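Local coordinates for enoyl-CoA hydratase/isomerase family protein (Mycobacterium tuberculosis, PDB 4FN7), which probably acts as an enoyl-CoA hydratase or isomerase of the crotonase superfamily in lipid metabolism, at residues M30-D42 / M78-Y92. Numbering follows the deposited sequence. Where two conformers were deposited one is given.
Sequences MQQALNAAIDNAD and MLRGGFELAYRLLSY
R88 NH1 donates to two acceptors of N35, the side-chain OD1 at 2.9 Å and the backbone O at 3.1 Å. Both are met in their carbonyl planes, on a lone pair. The two residues belong to neighbouring helices of the crotonase fold, 28-44 and 73-90. Their contacting segments run in the same general direction, 24° apart. The fully extended chain of R88, with CG anti to the backbone N (chi1 -173°), carries the guanidinium across to helix 28-44. There it sits as a knob among N35, I38, D39 and D42. The amide of N35 lies nearly coplanar with it. R88 NH2 makes two salt bridges, to D39 OD1 at 2.7 Å through the anti lone pair and to D42 OD2 at 2.9 Å from above the carboxylate plane. I38 CG2 lies over one face of the guanidinium, toward its rim, and a water links R88 NE to D42 OD2. These bonds probably fix the rotation of the group and offset its charge. Next to this polar network I38 CD1 packs on L85 CD1 and L89 CD2. L34 CD1 meets L85 CD2 at 3.6 Å, where the two side chains cross at about a right angle. L89 and Y92 continue the packing onto L49 of strand 48-52. Y92 OH donates to D42 OD1 at 2.7 Å, so both carboxylate oxygens of D42 are engaged. At the other end Q31 lies against G81 and G82, which present only backbone. Its NE2 gives a nearly straight bond (167°) to M78 O, which G82 N reaches from the opposite face.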
loop_
_atom_site.group_PDB
_atom_site.type_symbol
_atom_site.label_atom_id
_atom_site.label_comp_id
_atom_site.label_asym_id
_atom_site.label_seq_id
_atom_site.Cartn_x
_atom_site.Cartn_y
_atom_site.Cartn_z
ATOM N N MET A 30 -22.606 6.809 -23.287
ATOM C CA MET A 30 -22.242 7.431 -22.021
ATOM C C MET A 30 -20.811 7.955 -22.070
ATOM O O MET A 30 -20.519 9.044 -21.569
ATOM C CB MET A 30 -22.418 6.450 -20.857
ATOM C CG MET A 30 -21.979 6.996 -19.507
ATOM S SD MET A 30 -23.034 8.328 -18.896
ATOM C CE MET A 30 -24.317 7.369 -18.093
ATOM N N GLN A 31 -19.910 7.186 -22.672
ATOM C CA GLN A 31 -18.520 7.627 -22.781
ATOM C C GLN A 31 -18.415 8.892 -23.631
ATOM O O GLN A 31 -17.680 9.822 -23.296
ATOM C CB GLN A 31 -17.641 6.522 -23.360
ATOM C CG GLN A 31 -17.471 5.323 -22.441
ATOM C CD GLN A 31 -16.581 4.273 -23.059
ATOM O OE1 GLN A 31 -15.806 4.566 -23.967
ATOM N NE2 GLN A 31 -16.695 3.035 -22.581
ATOM N N GLN A 32 -19.150 8.923 -24.738
ATOM C CA GLN A 32 -19.159 10.101 -25.585
ATOM C C GLN A 32 -19.670 11.316 -24.811
ATOM O O GLN A 32 -19.093 12.405 -24.892
ATOM C CB GLN A 32 -20.025 9.850 -26.817
ATOM C CG GLN A 32 -20.045 11.006 -27.793
ATOM C CD GLN A 32 -20.920 10.727 -28.994
ATOM O OE1 GLN A 32 -21.631 9.724 -29.036
ATOM N NE2 GLN A 32 -20.871 11.614 -29.980
ATOM N N ALA A 33 -20.747 11.127 -24.051
ATOM C CA ALA A 33 -21.347 12.223 -23.297
ATOM C C ALA A 33 -20.419 12.705 -22.189
ATOM O O ALA A 33 -20.309 13.908 -21.944
ATOM C CB ALA A 33 -22.698 11.808 -22.733
ATOM N N LEU A 34 -19.756 11.771 -21.515
ATOM C CA LEU A 34 -18.792 12.138 -20.482
ATOM C C LEU A 34 -17.625 12.912 -21.070
ATOM O O LEU A 34 -17.207 13.930 -20.515
ATOM C CB LEU A 34 -18.276 10.898 -19.758
ATOM C CG LEU A 34 -19.200 10.323 -18.689
ATOM C CD1 LEU A 34 -18.676 8.981 -18.215
ATOM C CD2 LEU A 34 -19.361 11.292 -17.520
ATOM N N ASN A 35 -17.083 12.424 -22.183
ATOM C CA ASN A 35 -15.997 13.135 -22.852
ATOM C C ASN A 35 -16.410 14.540 -23.289
ATOM O O ASN A 35 -15.630 15.485 -23.177
ATOM C CB ASN A 35 -15.454 12.327 -24.032
ATOM C CG ASN A 35 -14.406 11.327 -23.610
ATOM O OD1 ASN A 35 -13.433 11.678 -22.941
ATOM N ND2 ASN A 35 -14.590 10.074 -24.007
ATOM N N ALA A 36 -17.636 14.674 -23.787
ATOM C CA ALA A 36 -18.152 15.978 -24.201
ATOM C C ALA A 36 -18.271 16.920 -22.999
ATOM O O ALA A 36 -17.985 18.116 -23.098
ATOM C CB ALA A 36 -19.503 15.826 -24.895
ATOM N N ALA A 37 -18.688 16.381 -21.859
ATOM C CA ALA A 37 -18.831 17.187 -20.656
ATOM C C ALA A 37 -17.471 17.653 -20.148
ATOM O O ALA A 37 -17.320 18.795 -19.707
ATOM C CB ALA A 37 -19.556 16.404 -19.579
ATOM N N ILE A 38 -16.477 16.769 -20.187
ATOM C CA ILE A 38 -15.139 17.163 -19.764
ATOM C C ILE A 38 -14.567 18.187 -20.762
ATOM O O ILE A 38 -13.862 19.113 -20.357
ATOM C CB ILE A 38 -14.187 15.949 -19.567
ATOM C CG1 ILE A 38 -14.793 14.953 -18.570
ATOM C CG2 ILE A 38 -12.806 16.425 -19.101
ATOM C CD1 ILE A 38 -14.150 13.577 -18.590
ATOM N N ASP A 39 -14.877 18.032 -22.050
ATOM C CA ASP A 39 -14.509 19.058 -23.033
ATOM C C ASP A 39 -15.067 20.425 -22.619
ATOM O O ASP A 39 -14.374 21.438 -22.727
ATOM C CB ASP A 39 -15.034 18.736 -24.441
ATOM C CG ASP A 39 -14.392 17.513 -25.071
ATOM O OD1 ASP A 39 -13.356 17.010 -24.582
ATOM O OD2 ASP A 39 -14.940 17.071 -26.102
ATOM N N ASN A 40 -16.328 20.459 -22.180
ATOM C CA ASN A 40 -16.916 21.709 -21.692
ATOM C C ASN A 40 -16.117 22.279 -20.529
ATOM O O ASN A 40 -15.863 23.485 -20.462
ATOM C CB ASN A 40 -18.368 21.525 -21.243
ATOM C CG ASN A 40 -19.311 21.231 -22.383
ATOM O OD1 ASN A 40 -19.014 21.504 -23.542
ATOM N ND2 ASN A 40 -20.469 20.666 -22.053
ATOM N N ALA A 41 -15.749 21.407 -19.596
ATOM C CA ALA A 41 -14.966 21.818 -18.444
ATOM C C ALA A 41 -13.624 22.382 -18.882
ATOM O O ALA A 41 -13.132 23.353 -18.301
ATOM C CB ALA A 41 -14.767 20.648 -17.488
ATOM N N ASP A 42 -13.030 21.772 -19.903
ATOM C CA ASP A 42 -11.789 22.286 -20.479
ATOM C C ASP A 42 -11.987 23.696 -21.031
ATOM O O ASP A 42 -11.195 24.604 -20.758
ATOM C CB ASP A 42 -11.274 21.378 -21.602
ATOM C CG ASP A 42 -10.709 20.054 -21.098
ATOM O OD1 ASP A 42 -10.496 19.886 -19.880
ATOM O OD2 ASP A 42 -10.444 19.182 -21.953
ATOM N N MET A 78 -15.258 -0.302 -26.645
ATOM C CA MET A 78 -15.849 0.153 -25.388
ATOM C C MET A 78 -14.825 0.131 -24.259
ATOM O O MET A 78 -14.735 1.080 -23.478
ATOM C CB MET A 78 -17.077 -0.680 -25.012
ATOM C CG MET A 78 -17.694 -0.275 -23.684
ATOM S SD MET A 78 -19.181 -1.208 -23.300
ATOM C CE MET A 78 -18.496 -2.866 -23.201
ATOM N N LEU A 79 -14.038 -0.939 -24.181
ATOM C CA LEU A 79 -13.011 -1.032 -23.153
ATOM C C LEU A 79 -11.932 0.022 -23.355
ATOM O O LEU A 79 -11.553 0.708 -22.413
ATOM C CB LEU A 79 -12.405 -2.433 -23.102
ATOM C CG LEU A 79 -13.046 -3.355 -22.056
ATOM C CD1 LEU A 79 -14.548 -3.486 -22.283
ATOM C CD2 LEU A 79 -12.367 -4.713 -22.064
ATOM N N ARG A 80 -11.453 0.173 -24.585
ATOM C CA ARG A 80 -10.453 1.212 -24.848
ATOM C C ARG A 80 -10.975 2.593 -24.460
ATOM O O ARG A 80 -10.263 3.379 -23.840
ATOM C CB ARG A 80 -10.012 1.205 -26.315
ATOM C CG ARG A 80 -9.042 0.090 -26.672
ATOM C CD ARG A 80 -8.817 0.013 -28.178
ATOM N NE ARG A 80 -8.310 1.266 -28.725
ATOM C CZ ARG A 80 -7.019 1.571 -28.827
ATOM N NH1 ARG A 80 -6.095 0.710 -28.419
ATOM N NH2 ARG A 80 -6.652 2.737 -29.340
ATOM N N GLY A 81 -12.220 2.890 -24.821
ATOM C CA GLY A 81 -12.787 4.192 -24.509
ATOM C C GLY A 81 -12.904 4.429 -23.015
ATOM O O GLY A 81 -12.678 5.540 -22.526
ATOM N N GLY A 82 -13.254 3.381 -22.276
ATOM C CA GLY A 82 -13.411 3.491 -20.838
ATOM C C GLY A 82 -12.077 3.755 -20.171
ATOM O O GLY A 82 -11.950 4.608 -19.292
ATOM N N PHE A 83 -11.062 3.016 -20.592
ATOM C CA PHE A 83 -9.751 3.191 -19.993
ATOM C C PHE A 83 -9.065 4.476 -20.443
ATOM O O PHE A 83 -8.296 5.061 -19.687
ATOM C CB PHE A 83 -8.894 1.945 -20.215
ATOM C CG PHE A 83 -9.481 0.719 -19.584
ATOM C CD1 PHE A 83 -9.921 0.759 -18.273
ATOM C CD2 PHE A 83 -9.642 -0.448 -20.307
ATOM C CE1 PHE A 83 -10.482 -0.359 -17.675
ATOM C CE2 PHE A 83 -10.205 -1.570 -19.716
ATOM C CZ PHE A 83 -10.627 -1.523 -18.401
ATOM N N GLU A 84 -9.383 4.939 -21.648
ATOM C CA GLU A 84 -8.913 6.249 -22.094
ATOM C C GLU A 84 -9.522 7.370 -21.245
ATOM O O GLU A 84 -8.843 8.335 -20.890
ATOM C CB GLU A 84 -9.240 6.478 -23.569
ATOM C CG GLU A 84 -8.529 7.682 -24.144
ATOM C CD GLU A 84 -7.029 7.491 -24.150
ATOM O OE1 GLU A 84 -6.570 6.459 -24.683
ATOM O OE2 GLU A 84 -6.309 8.360 -23.618
ATOM N N LEU A 85 -10.806 7.242 -20.929
ATOM C CA LEU A 85 -11.467 8.172 -20.022
ATOM C C LEU A 85 -10.783 8.166 -18.650
ATOM O O LEU A 85 -10.545 9.217 -18.056
ATOM C CB LEU A 85 -12.945 7.806 -19.891
ATOM C CG LEU A 85 -13.809 8.734 -19.052
ATOM C CD1 LEU A 85 -13.780 10.144 -19.627
ATOM C CD2 LEU A 85 -15.227 8.202 -19.015
ATOM N N ALA A 86 -10.456 6.980 -18.147
ATOM C CA ALA A 86 -9.729 6.884 -16.889
ATOM C C ALA A 86 -8.384 7.605 -16.978
ATOM O O ALA A 86 -8.013 8.353 -16.080
ATOM C CB ALA A 86 -9.532 5.419 -16.492
ATOM N N TYR A 87 -7.658 7.380 -18.068
ATOM C CA TYR A 87 -6.385 8.055 -18.270
ATOM C C TYR A 87 -6.585 9.578 -18.271
ATOM O O TYR A 87 -5.830 10.321 -17.636
ATOM C CB TYR A 87 -5.743 7.595 -19.581
ATOM C CG TYR A 87 -4.341 8.113 -19.790
ATOM C CD1 TYR A 87 -3.237 7.301 -19.562
ATOM C CD2 TYR A 87 -4.119 9.422 -20.215
ATOM C CE1 TYR A 87 -1.945 7.777 -19.754
ATOM C CE2 TYR A 87 -2.836 9.904 -20.407
ATOM C CZ TYR A 87 -1.753 9.081 -20.175
ATOM O OH TYR A 87 -0.483 9.575 -20.364
ATOM N N ARG A 88 -7.608 10.034 -18.986
ATOM C CA ARG A 88 -7.908 11.462 -19.084
ATOM C C ARG A 88 -8.158 12.075 -17.712
ATOM O O ARG A 88 -7.661 13.158 -17.401
ATOM C CB ARG A 88 -9.121 11.693 -19.985
ATOM C CG ARG A 88 -9.388 13.157 -20.264
ATOM C CD ARG A 88 -10.576 13.347 -21.180
ATOM N NE ARG A 88 -10.729 14.768 -21.493
ATOM C CZ ARG A 88 -11.719 15.287 -22.208
ATOM N NH1 ARG A 88 -12.681 14.516 -22.693
ATOM N NH2 ARG A 88 -11.744 16.592 -22.425
ATOM N N LEU A 89 -8.914 11.376 -16.874
ATOM C CA LEU A 89 -9.236 11.903 -15.558
ATOM C C LEU A 89 -8.073 11.821 -14.574
ATOM O O LEU A 89 -7.868 12.739 -13.787
ATOM C CB LEU A 89 -10.485 11.224 -14.996
ATOM C CG LEU A 89 -11.764 11.672 -15.715
ATOM C CD1 LEU A 89 -12.924 10.753 -15.372
ATOM C CD2 LEU A 89 -12.107 13.126 -15.380
ATOM N N LEU A 90 -7.316 10.725 -14.603
ATOM C CA LEU A 90 -6.159 10.583 -13.722
ATOM C C LEU A 90 -5.083 11.614 -14.038
ATOM O O LEU A 90 -4.293 11.973 -13.170
ATOM C CB LEU A 90 -5.568 9.177 -13.833
ATOM C CG LEU A 90 -6.264 8.089 -13.005
ATOM C CD1 LEU A 90 -5.782 6.701 -13.418
ATOM C CD2 LEU A 90 -6.077 8.300 -11.509
ATOM N N SER A 91 -5.055 12.085 -15.284
ATOM C CA SER A 91 -4.053 13.068 -15.673
ATOM C C SER A 91 -4.626 14.483 -15.729
ATOM O O SER A 91 -3.931 15.430 -16.103
ATOM C CB SER A 91 -3.428 12.688 -17.015
ATOM O OG SER A 91 -4.400 12.684 -18.041
ATOM N N TYR A 92 -5.883 14.629 -15.329
ATOM C CA TYR A 92 -6.581 15.905 -15.464
ATOM C C TYR A 92 -5.874 17.013 -14.685
ATOM O O TYR A 92 -5.504 16.816 -13.536
ATOM C CB TYR A 92 -8.043 15.759 -15.023
ATOM C CG TYR A 92 -8.921 16.827 -15.619
ATOM C CD1 TYR A 92 -9.223 16.815 -16.975
ATOM C CD2 TYR A 92 -9.417 17.865 -14.845
ATOM C CE1 TYR A 92 -10.002 17.806 -17.542
ATOM C CE2 TYR A 92 -10.201 18.858 -15.406
ATOM C CZ TYR A 92 -10.487 18.820 -16.751
ATOM O OH TYR A 92 -11.257 19.819 -17.305
HETATM O O HOH W 1 -12.583 7.954 -23.902
HETATM O O HOH W 2 -10.694 22.559 -16.851
HETATM O O HOH W 3 -8.764 16.845 -21.022
#